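Local structure of sulfotransferase (Mycobacterium tuberculosis, 2ZQ5) at residues 165-168 / 169-172; 266-269 / 270-274; 277-281 / 282-286; 364-367 / 368-371. The protein probably transfers a sulfuryl group from the donor PAPS to an acceptor molecule, as other members of the sulfotransferase family do. One frame throughout, in Å; residues are numbered along the deposited sequence.

Contact 1: 165-168 / 169-172; sequences FMAA and YELE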
loop_
_atom_site.group_PDB
_atom_site.type_symbol
_atom_site.label_atom_id
_atom_site.label_comp_id
_atom_site.label_asym_id
_atom_site.label_seq_id
_atom_site.Cartn_x
_atom_site.Cartn_y
_atom_site.Cartn_z
ATOM N N PHE A 165 -2.294 -10.793 8.375
ATOM C CA PHE A 165 -2.103 -9.579 9.150
ATOM C C PHE A 165 -0.627 -9.291 9.363
ATOM O O PHE A 165 0.234 -10.089 8.997
ATOM C CB PHE A 165 -2.831 -9.695 10.492
ATOM C CG PHE A 165 -4.324 -9.828 10.359
ATOM C CD1 PHE A 165 -4.879 -10.915 9.694
ATOM C CD2 PHE A 165 -5.174 -8.851 10.868
ATOM C CE1 PHE A 165 -6.259 -11.031 9.536
ATOM C CE2 PHE A 165 -6.555 -8.958 10.716
ATOM C CZ PHE A 165 -7.098 -10.050 10.046
ATOM N N MET A 166 -0.345 -8.139 9.955
ATOM C CA MET A 166 1.022 -7.711 10.206
ATOM C C MET A 166 1.181 -7.317 11.670
ATOM O O MET A 166 0.209 -6.923 12.318
ATOM C CB MET A 166 1.338 -6.520 9.298
ATOM C CG MET A 166 2.703 -5.896 9.480
ATOM S SD MET A 166 2.887 -4.458 8.403
ATOM C CE MET A 166 3.645 -5.206 6.964
ATOM N N ALA A 167 2.397 -7.431 12.195
ATOM C CA ALA A 167 2.649 -7.055 13.583
ATOM C C ALA A 167 2.350 -5.567 13.720
ATOM O O ALA A 167 2.653 -4.785 12.820
ATOM C CB ALA A 167 4.097 -7.340 13.956
ATOM N N ALA A 168 1.762 -5.182 14.848
ATOM C CA ALA A 168 1.394 -3.792 15.098
ATOM C C ALA A 168 2.536 -2.792 14.955
ATOM O O ALA A 168 2.312 -1.635 14.599
ATOM C CB ALA A 168 0.770 -3.666 16.488
ATOM N N TYR A 169 3.762 -3.231 15.218
ATOM C CA TYR A 169 4.918 -2.343 15.140
ATOM C C TYR A 169 5.641 -2.344 13.795
ATOM O O TYR A 169 6.546 -1.539 13.575
ATOM C CB TYR A 169 5.906 -2.708 16.249
ATOM C CG TYR A 169 6.376 -4.140 16.175
ATOM C CD1 TYR A 169 7.373 -4.522 15.279
ATOM C CD2 TYR A 169 5.794 -5.124 16.975
ATOM C CE1 TYR A 169 7.781 -5.848 15.179
ATOM C CE2 TYR A 169 6.193 -6.454 16.881
ATOM C CZ TYR A 169 7.187 -6.807 15.983
ATOM O OH TYR A 169 7.589 -8.120 15.890
ATOM N N GLU A 170 5.246 -3.242 12.899
ATOM C CA GLU A 170 5.879 -3.331 11.584
ATOM C C GLU A 170 5.442 -2.196 10.665
ATOM O O GLU A 170 4.370 -1.623 10.841
ATOM C CB GLU A 170 5.545 -4.668 10.923
ATOM C CG GLU A 170 6.254 -5.870 11.524
ATOM C CD GLU A 170 5.937 -7.155 10.780
ATOM O OE1 GLU A 170 4.798 -7.653 10.896
ATOM O OE2 GLU A 170 6.827 -7.661 10.065
ATOM N N LEU A 171 6.274 -1.879 9.677
ATOM C CA LEU A 171 5.951 -0.810 8.737
ATOM C C LEU A 171 4.965 -1.281 7.674
ATOM O O LEU A 171 5.140 -2.341 7.067
ATOM C CB LEU A 171 7.225 -0.277 8.077
ATOM C CG LEU A 171 8.296 0.280 9.024
ATOM C CD1 LEU A 171 9.419 0.894 8.210
ATOM C CD2 LEU A 171 7.688 1.328 9.946
ATOM N N GLU A 172 3.927 -0.479 7.462
ATOM C CA GLU A 172 2.874 -0.779 6.499
ATOM C C GLU A 172 2.999 0.012 5.200
ATOM O O GLU A 172 3.667 1.047 5.143
ATOM C CB GLU A 172 1.503 -0.481 7.116
ATOM C CG GLU A 172 0.723 -1.691 7.600
ATOM C CD GLU A 172 0.260 -2.590 6.466
ATOM O OE1 GLU A 172 -0.634 -3.423 6.712
ATOM O OE2 GLU A 172 0.793 -2.478 5.338
#

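Contact 2: 266-269 / 270-274; sequences CSLA and QHTTE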
loop_
_atom_site.group_PDB
_atom_site.type_symbol
_atom_site.label_atom_id
_atom_site.label_comp_id
_atom_site.label_asym_id
_atom_site.label_seq_id
_atom_site.Cartn_x
_atom_site.Cartn_y
_atom_site.Cartn_z
ATOM N N CYS A 266 0.955 -14.415 -8.758
ATOM C CA CYS A 266 -0.382 -14.967 -8.923
ATOM C C CYS A 266 -0.724 -15.958 -7.816
ATOM O O CYS A 266 -1.855 -15.990 -7.333
ATOM C CB CYS A 266 -0.503 -15.645 -10.289
ATOM S SG CYS A 266 -0.453 -14.501 -11.693
ATOM N N SER A 267 0.258 -16.762 -7.417
ATOM C CA SER A 267 0.059 -17.743 -6.361
ATOM C C SER A 267 -0.261 -17.038 -5.046
ATOM O O SER A 267 -1.102 -17.500 -4.275
ATOM C CB SER A 267 1.311 -18.607 -6.206
ATOM O OG SER A 267 1.130 -19.599 -5.211
ATOM N N LEU A 268 0.406 -15.916 -4.791
ATOM C CA LEU A 268 0.151 -15.162 -3.567
ATOM C C LEU A 268 -1.291 -14.660 -3.566
ATOM O O LEU A 268 -2.002 -14.778 -2.568
ATOM C CB LEU A 268 1.107 -13.971 -3.458
ATOM C CG LEU A 268 0.824 -12.980 -2.323
ATOM C CD1 LEU A 268 0.887 -13.692 -0.985
ATOM C CD2 LEU A 268 1.834 -11.845 -2.369
ATOM N N ALA A 269 -1.718 -14.100 -4.692
ATOM C CA ALA A 269 -3.074 -13.582 -4.811
ATOM C C ALA A 269 -4.089 -14.708 -4.656
ATOM O O ALA A 269 -5.118 -14.547 -4.001
ATOM C CB ALA A 269 -3.255 -12.904 -6.160
ATOM N N GLN A 270 -3.784 -15.848 -5.264
ATOM C CA GLN A 270 -4.651 -17.015 -5.214
ATOM C C GLN A 270 -4.868 -17.494 -3.781
ATOM O O GLN A 270 -6.005 -17.670 -3.339
ATOM C CB GLN A 270 -4.032 -18.131 -6.056
ATOM C CG GLN A 270 -4.829 -19.416 -6.115
ATOM C CD GLN A 270 -4.197 -20.424 -7.059
ATOM O OE1 GLN A 270 -3.001 -20.701 -6.976
ATOM N NE2 GLN A 270 -4.998 -20.976 -7.962
ATOM N N HIS A 271 -3.775 -17.693 -3.056
ATOM C CA HIS A 271 -3.868 -18.162 -1.679
ATOM C C HIS A 271 -4.508 -17.151 -0.740
ATOM O O HIS A 271 -5.266 -17.522 0.154
ATOM C CB HIS A 271 -2.483 -18.554 -1.169
ATOM C CG HIS A 271 -1.965 -19.826 -1.765
ATOM N ND1 HIS A 271 -2.541 -21.052 -1.515
ATOM C CD2 HIS A 271 -0.937 -20.059 -2.614
ATOM C CE1 HIS A 271 -1.891 -21.987 -2.184
ATOM N NE2 HIS A 271 -0.912 -21.411 -2.860
ATOM N N THR A 272 -4.211 -15.874 -0.943
ATOM C CA THR A 272 -4.780 -14.837 -0.093
ATOM C C THR A 272 -6.295 -14.767 -0.224
ATOM O O THR A 272 -7.009 -14.623 0.771
ATOM C CB THR A 272 -4.204 -13.451 -0.446
ATOM O OG1 THR A 272 -2.791 -13.447 -0.210
ATOM C CG2 THR A 272 -4.857 -12.369 0.401
ATOM N N THR A 273 -6.778 -14.895 -1.456
ATOM C CA THR A 273 -8.204 -14.791 -1.757
ATOM C C THR A 273 -8.942 -16.109 -1.961
ATOM O O THR A 273 -10.049 -16.121 -2.499
ATOM C CB THR A 273 -8.418 -13.939 -3.021
ATOM O OG1 THR A 273 -7.880 -14.627 -4.160
ATOM C CG2 THR A 273 -7.712 -12.596 -2.875
ATOM N N GLU A 274 -8.341 -17.212 -1.529
ATOM C CA GLU A 274 -8.958 -18.523 -1.684
ATOM C C GLU A 274 -10.366 -18.566 -1.086
ATOM O O GLU A 274 -10.575 -18.208 0.073
ATOM C CB GLU A 274 -8.077 -19.590 -1.030
ATOM C CG GLU A 274 -8.491 -21.016 -1.344
ATOM C CD GLU A 274 -7.455 -22.027 -0.892
ATOM O OE1 GLU A 274 -7.214 -22.130 0.329
ATOM O OE2 GLU A 274 -6.876 -22.714 -1.760
HETATM O O HOH W 1 -0.135 -21.921 -5.649
#

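Contact 3: 277-281 / 282-286; sequences STKFV and GAQIG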
loop_
_atom_site.group_PDB
_atom_site.type_symbol
_atom_site.label_atom_id
_atom_site.label_comp_id
_atom_site.label_asym_id
_atom_site.label_seq_id
_atom_site.Cartn_x
_atom_site.Cartn_y
_atom_site.Cartn_z
ATOM N N SER A 277 -13.993 -15.929 -4.326
ATOM C CA SER A 277 -14.600 -15.734 -5.635
ATOM C C SER A 277 -14.470 -16.960 -6.524
ATOM O O SER A 277 -13.532 -17.741 -6.384
ATOM C CB SER A 277 -13.918 -14.540 -6.322
ATOM O OG SER A 277 -14.231 -14.464 -7.702
ATOM N N THR A 278 -15.421 -17.121 -7.440
ATOM C CA THR A 278 -15.383 -18.232 -8.379
ATOM C C THR A 278 -14.848 -17.724 -9.715
ATOM O O THR A 278 -14.626 -18.507 -10.642
ATOM C CB THR A 278 -16.785 -18.848 -8.597
ATOM O OG1 THR A 278 -17.704 -17.829 -9.012
ATOM C CG2 THR A 278 -17.284 -19.494 -7.316
ATOM N N LYS A 279 -14.631 -16.411 -9.797
ATOM C CA LYS A 279 -14.133 -15.762 -11.012
ATOM C C LYS A 279 -12.641 -15.431 -10.943
ATOM O O LYS A 279 -11.905 -15.661 -11.903
ATOM C CB LYS A 279 -14.928 -14.475 -11.272
ATOM C CG LYS A 279 -14.470 -13.651 -12.473
ATOM C CD LYS A 279 -14.670 -14.406 -13.779
ATOM C CE LYS A 279 -14.429 -13.493 -14.977
ATOM N NZ LYS A 279 -14.526 -14.215 -16.282
ATOM N N PHE A 280 -12.204 -14.876 -9.815
ATOM C CA PHE A 280 -10.799 -14.514 -9.635
ATOM C C PHE A 280 -10.015 -15.746 -9.198
ATOM O O PHE A 280 -9.678 -15.911 -8.022
ATOM C CB PHE A 280 -10.671 -13.402 -8.590
ATOM C CG PHE A 280 -9.315 -12.742 -8.556
ATOM C CD1 PHE A 280 -8.852 -12.009 -9.649
ATOM C CD2 PHE A 280 -8.517 -12.827 -7.417
ATOM C CE1 PHE A 280 -7.611 -11.367 -9.609
ATOM C CE2 PHE A 280 -7.275 -12.190 -7.366
ATOM C CZ PHE A 280 -6.822 -11.456 -8.466
ATOM N N VAL A 281 -9.746 -16.614 -10.167
ATOM C CA VAL A 281 -9.011 -17.852 -9.947
ATOM C C VAL A 281 -8.214 -18.181 -11.205
ATOM O O VAL A 281 -8.468 -17.625 -12.274
ATOM C CB VAL A 281 -9.969 -19.049 -9.671
ATOM C CG1 VAL A 281 -10.800 -18.791 -8.424
ATOM C CG2 VAL A 281 -10.875 -19.278 -10.873
ATOM N N GLY A 282 -7.248 -19.083 -11.058
ATOM C CA GLY A 282 -6.436 -19.529 -12.178
ATOM C C GLY A 282 -6.044 -18.533 -13.255
ATOM O O GLY A 282 -5.411 -17.515 -12.978
ATOM N N ALA A 283 -6.417 -18.841 -14.492
ATOM C CA ALA A 283 -6.086 -18.003 -15.640
ATOM C C ALA A 283 -6.561 -16.561 -15.530
ATOM O O ALA A 283 -5.929 -15.659 -16.079
ATOM C CB ALA A 283 -6.634 -18.633 -16.918
ATOM N N GLN A 284 -7.672 -16.334 -14.838
ATOM C CA GLN A 284 -8.171 -14.972 -14.699
ATOM C C GLN A 284 -7.222 -14.140 -13.846
ATOM O O GLN A 284 -7.013 -12.959 -14.112
ATOM C CB GLN A 284 -9.569 -14.962 -14.086
ATOM C CG GLN A 284 -10.253 -13.600 -14.181
ATOM C CD GLN A 284 -10.401 -13.118 -15.612
ATOM O OE1 GLN A 284 -9.666 -12.238 -16.073
ATOM N NE2 GLN A 284 -11.347 -13.703 -16.332
ATOM N N ILE A 285 -6.643 -14.752 -12.817
ATOM C CA ILE A 285 -5.694 -14.028 -11.977
ATOM C C ILE A 285 -4.481 -13.651 -12.824
ATOM O O ILE A 285 -3.956 -12.540 -12.716
ATOM C CB ILE A 285 -5.234 -14.880 -10.774
ATOM C CG1 ILE A 285 -6.420 -15.135 -9.839
ATOM C CG2 ILE A 285 -4.111 -14.163 -10.033
ATOM C CD1 ILE A 285 -6.100 -16.067 -8.693
ATOM N N GLY A 286 -4.043 -14.576 -13.674
ATOM C CA GLY A 286 -2.902 -14.313 -14.531
ATOM C C GLY A 286 -3.169 -13.179 -15.504
ATOM O O GLY A 286 -2.328 -12.296 -15.686
#

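Contact 4: 364-367 / 368-371; sequences SYSL and ADYG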
loop_
_atom_site.group_PDB
_atom_site.type_symbol
_atom_site.label_atom_id
_atom_site.label_comp_id
_atom_site.label_asym_id
_atom_site.label_seq_id
_atom_site.Cartn_x
_atom_site.Cartn_y
_atom_site.Cartn_z
ATOM N N SER A 364 3.803 -26.976 -5.525
ATOM C CA SER A 364 4.419 -25.995 -6.408
ATOM C C SER A 364 3.428 -25.273 -7.307
ATOM O O SER A 364 2.279 -25.687 -7.447
ATOM C CB SER A 364 5.488 -26.668 -7.269
ATOM O OG SER A 364 6.470 -27.285 -6.459
ATOM N N TYR A 365 3.891 -24.186 -7.912
ATOM C CA TYR A 365 3.068 -23.393 -8.815
ATOM C C TYR A 365 3.856 -23.117 -10.090
ATOM O O TYR A 365 5.089 -23.151 -10.089
ATOM C CB TYR A 365 2.641 -22.080 -8.137
ATOM C CG TYR A 365 3.781 -21.268 -7.559
ATOM C CD1 TYR A 365 4.622 -20.523 -8.385
ATOM C CD2 TYR A 365 4.036 -21.270 -6.187
ATOM C CE1 TYR A 365 5.691 -19.800 -7.862
ATOM C CE2 TYR A 365 5.105 -20.549 -5.653
ATOM C CZ TYR A 365 5.928 -19.818 -6.497
ATOM O OH TYR A 365 6.996 -19.117 -5.983
ATOM N N SER A 366 3.141 -22.852 -11.179
ATOM C CA SER A 366 3.775 -22.584 -12.466
ATOM C C SER A 366 2.998 -21.512 -13.212
ATOM O O SER A 366 1.875 -21.177 -12.836
ATOM C CB SER A 366 3.793 -23.851 -13.323
ATOM O OG SER A 366 2.482 -24.175 -13.760
ATOM N N LEU A 367 3.601 -20.976 -14.268
ATOM C CA LEU A 367 2.932 -19.965 -15.071
ATOM C C LEU A 367 1.709 -20.580 -15.746
ATOM O O LEU A 367 0.694 -19.915 -15.924
ATOM C CB LEU A 367 3.888 -19.405 -16.126
ATOM C CG LEU A 367 4.958 -18.446 -15.603
ATOM C CD1 LEU A 367 5.980 -18.157 -16.689
ATOM C CD2 LEU A 367 4.295 -17.159 -15.143
ATOM N N ALA A 368 1.807 -21.856 -16.109
ATOM C CA ALA A 368 0.699 -22.544 -16.762
ATOM C C ALA A 368 -0.546 -22.574 -15.876
ATOM O O ALA A 368 -1.674 -22.548 -16.377
ATOM C CB ALA A 368 1.113 -23.966 -17.135
ATOM N N ASP A 369 -0.348 -22.633 -14.562
ATOM C CA ASP A 369 -1.477 -22.655 -13.635
ATOM C C ASP A 369 -2.323 -21.399 -13.786
ATOM O O ASP A 369 -3.504 -21.389 -13.444
ATOM C CB ASP A 369 -1.003 -22.744 -12.181
ATOM C CG ASP A 369 -0.328 -24.061 -11.858
ATOM O OD1 ASP A 369 -0.693 -25.090 -12.466
ATOM O OD2 ASP A 369 0.558 -24.067 -10.978
ATOM N N TYR A 370 -1.715 -20.338 -14.304
ATOM C CA TYR A 370 -2.415 -19.076 -14.472
ATOM C C TYR A 370 -2.599 -18.695 -15.934
ATOM O O TYR A 370 -2.746 -17.519 -16.267
ATOM C CB TYR A 370 -1.663 -17.993 -13.698
ATOM C CG TYR A 370 -1.453 -18.409 -12.263
ATOM C CD1 TYR A 370 -2.520 -18.428 -11.365
ATOM C CD2 TYR A 370 -0.219 -18.891 -11.832
ATOM C CE1 TYR A 370 -2.366 -18.926 -10.076
ATOM C CE2 TYR A 370 -0.054 -19.393 -10.543
ATOM C CZ TYR A 370 -1.133 -19.410 -9.674
ATOM O OH TYR A 370 -0.983 -19.943 -8.414
ATOM N N GLY A 371 -2.601 -19.714 -16.793
ATOM C CA GLY A 371 -2.799 -19.516 -18.220
ATOM C C GLY A 371 -1.728 -18.727 -18.937
ATOM O O GLY A 371 -1.990 -18.121 -19.978
HETATM O O HOH W 2 1.804 -26.415 -10.826
#

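Contact 1: 165-168 / 169-172
Ala167 N gives its hydrogen to Glu170 OE1 at 2.7 Å, a fairly straight bond (153° at the hydrogen) that uses the anti lone pair of the carboxylate oxygen, the one turned away from OE2. The glutamate can fold back this far because its CG lies beside its own backbone N (chi1 -73°), from where the extended chain runs over Ala167 CB. Glu170 OE1 also lies 3.1 Å from Met166 CG, so a methylene packs against the oxygen that the amide grips. Alongside it, the main-chain bond from Glu170 N to Ala167 O (3.0 Å) closes a type I beta turn from Ala167 to Glu170. The turn lies in the loop between helices 141-156 and 175-178, and main-chain bonds also join Ala168 to Trp123 and Glu170 to Met122. At one corner the Tyr169 ring turns a face to Ala167 CB, a CH-pi contact with the methyl 3.9 Å from the centroid. The Met166 chain runs out extended past Glu170 CB, then bends at chi3 (-93°) to bring Met166 CE within 3.2 Å of Leu171 O. Met166 SD passes Glu172 CG at 3.6 Å, the two side chains running past each other in opposite directions; the Glu172 carboxylate is bonded to Gln176. OE2 of Glu170 has a long, weak ion pair with Arg109.

Contact 2: 266-269 / 270-274
Thr272 turns its hydroxyl back onto Leu268 in the last turn of helix 262-272, and Thr272 OG1 donates to Leu268 O at 2.8 Å. Thr272 N binds Leu268 O from the other face of its plane, at 3.0 Å. One residue on, Thr273 does the same to Ala269 O: Thr273 OG1 arrives at 2.8 Å and the backbone N comes in across the opposite face. Its hydroxyl gets there by sitting between the backbone N and the carbonyl carbon (chi1 67°), and Thr273 is also where the chain leaves helical angles. Both threonines are buried, and this is the tight part.

The side chains of Ser267, Gln270 and His271 meet more loosely, through one water, and Gln270 and His271 are partly exposed. His271 CD2 stands 3.4 Å from Ser267 OG, and the water joins Ser267 OG at 2.7 Å to His271 NE2 at 2.9 Å. It also donates weakly to Gln270 OE1, whose stronger partner is the hydroxyl of Tyr370.

Two carbonyls near the helix end thus accept twice, from a main-chain and a side-chain donor, so the buried threonine hydroxyls spend their hydrogens on carbonyls of the helix end, while the serine and histidine are joined through a single water.

Contact 3: 277-281 / 282-286
Val281 O, which comes after an inverse gamma turn centred on Phe280, accepts from Gln284 N at 3.0 Å and, weakly, from Ile285 N at 3.4 Å at the beginning of helix 282-304, and the next residue, Gly282, takes a positive phi (37°). The side chains that carry the contact are Phe280 and Ile285, which cross at about a right angle. Ile285 CG1 stands almost exactly on the normal through the centre of the Phe280 ring, 3.7 Å from the centroid, so this CH-pi contact is face-on with hardly any offset. The ring comes to face the isoleucine because Phe280 CG points opposite its backbone N (chi1 -167°), which swings the ring towards the helix although the side chain sets out away from it. Beyond CG1, Ile285 CD1 rests 3.6 Å from Phe280 O. Gln284 CB packs 3.3 Å from Lys279 O. Earlier in the loop Ser277 OG accepts from Phe280 N at 3.0 Å and from Lys279 N at 2.9 Å, an ST motif combined with an ST turn. That hydroxyl is bonded onward to Ala51 O, just past helix 36-50. His192 touches Lys279, Phe280 and Gln284, and Ile285 packs against Cys266 and Gln270 of helix 262-272, so this end of the helix is wedged between its own lead-in loop and the preceding helix.

Contact 4: 364-367 / 368-371
Asp369 CG lies beside its own backbone N (chi1 -67°) and Ser366 OG between its N and carbonyl carbon (chi1 71°), and these two settings turn the carboxylate and the hydroxyl onto each other's backbone. Asp369 OD2 takes the hydrogen of Ser366 N at 2.9 Å, with the donor standing above the carboxylate plane and not within it. In return Asp369 N points at Ser366 OG, but at 3.3 Å this bond is weak, and a second weak one runs from the same N to Ser366 O. Asp369 OD2 also receives a hydrogen from a water at 2.7 Å; the water donates only weakly to Ser364 O, so the carboxylate oxygen is held by a backbone amide and one water. Tyr365 CA passes 3.4 Å from Asp369 OD2 on its way into the turn. The next bond along is firmer: Tyr370 N reaches Leu367 O at 2.9 Å. Tyr370 CD2 lies 3.3 Å from Ser366 O, and the Tyr370 hydroxyl leads off to Gln270. The Tyr370 ring is buried against Cys266 and Ser267 of helix 262-272, whereas the leucine side chain leaves the turn to pack on Val374 and Val377 of helix 374-380. Gly371, with positive phi, follows the short 3-10 segment, its N bonding Ala368 O. The reciprocal links of Ser366 and Asp369, three residues apart, follow the pattern of a capping box, with one weak arm, beside a short 3-10 segment instead of a long helix.

Overall arrangement
From the N terminus the contacts come strictly in series, none nested or crossing. Contact 1 closes a beta turn in the loop between helices 141-156 and 175-178 and stands apart, its centre about 20 Å from that of contact 2. The other three cluster. Contact 2 finishes helix 262-272, which follows strand 250-255 of the parallel sheet; contact 3 starts the next helix, 282-304, and the two meet where Cys266 SG touches Gly286 CA at 3.8 Å. Contact 4, a turn before helix 374-380, folds against both: its Tyr370 ring lies near Gly282 and Cys266, tying the C-terminal region to this helix pair.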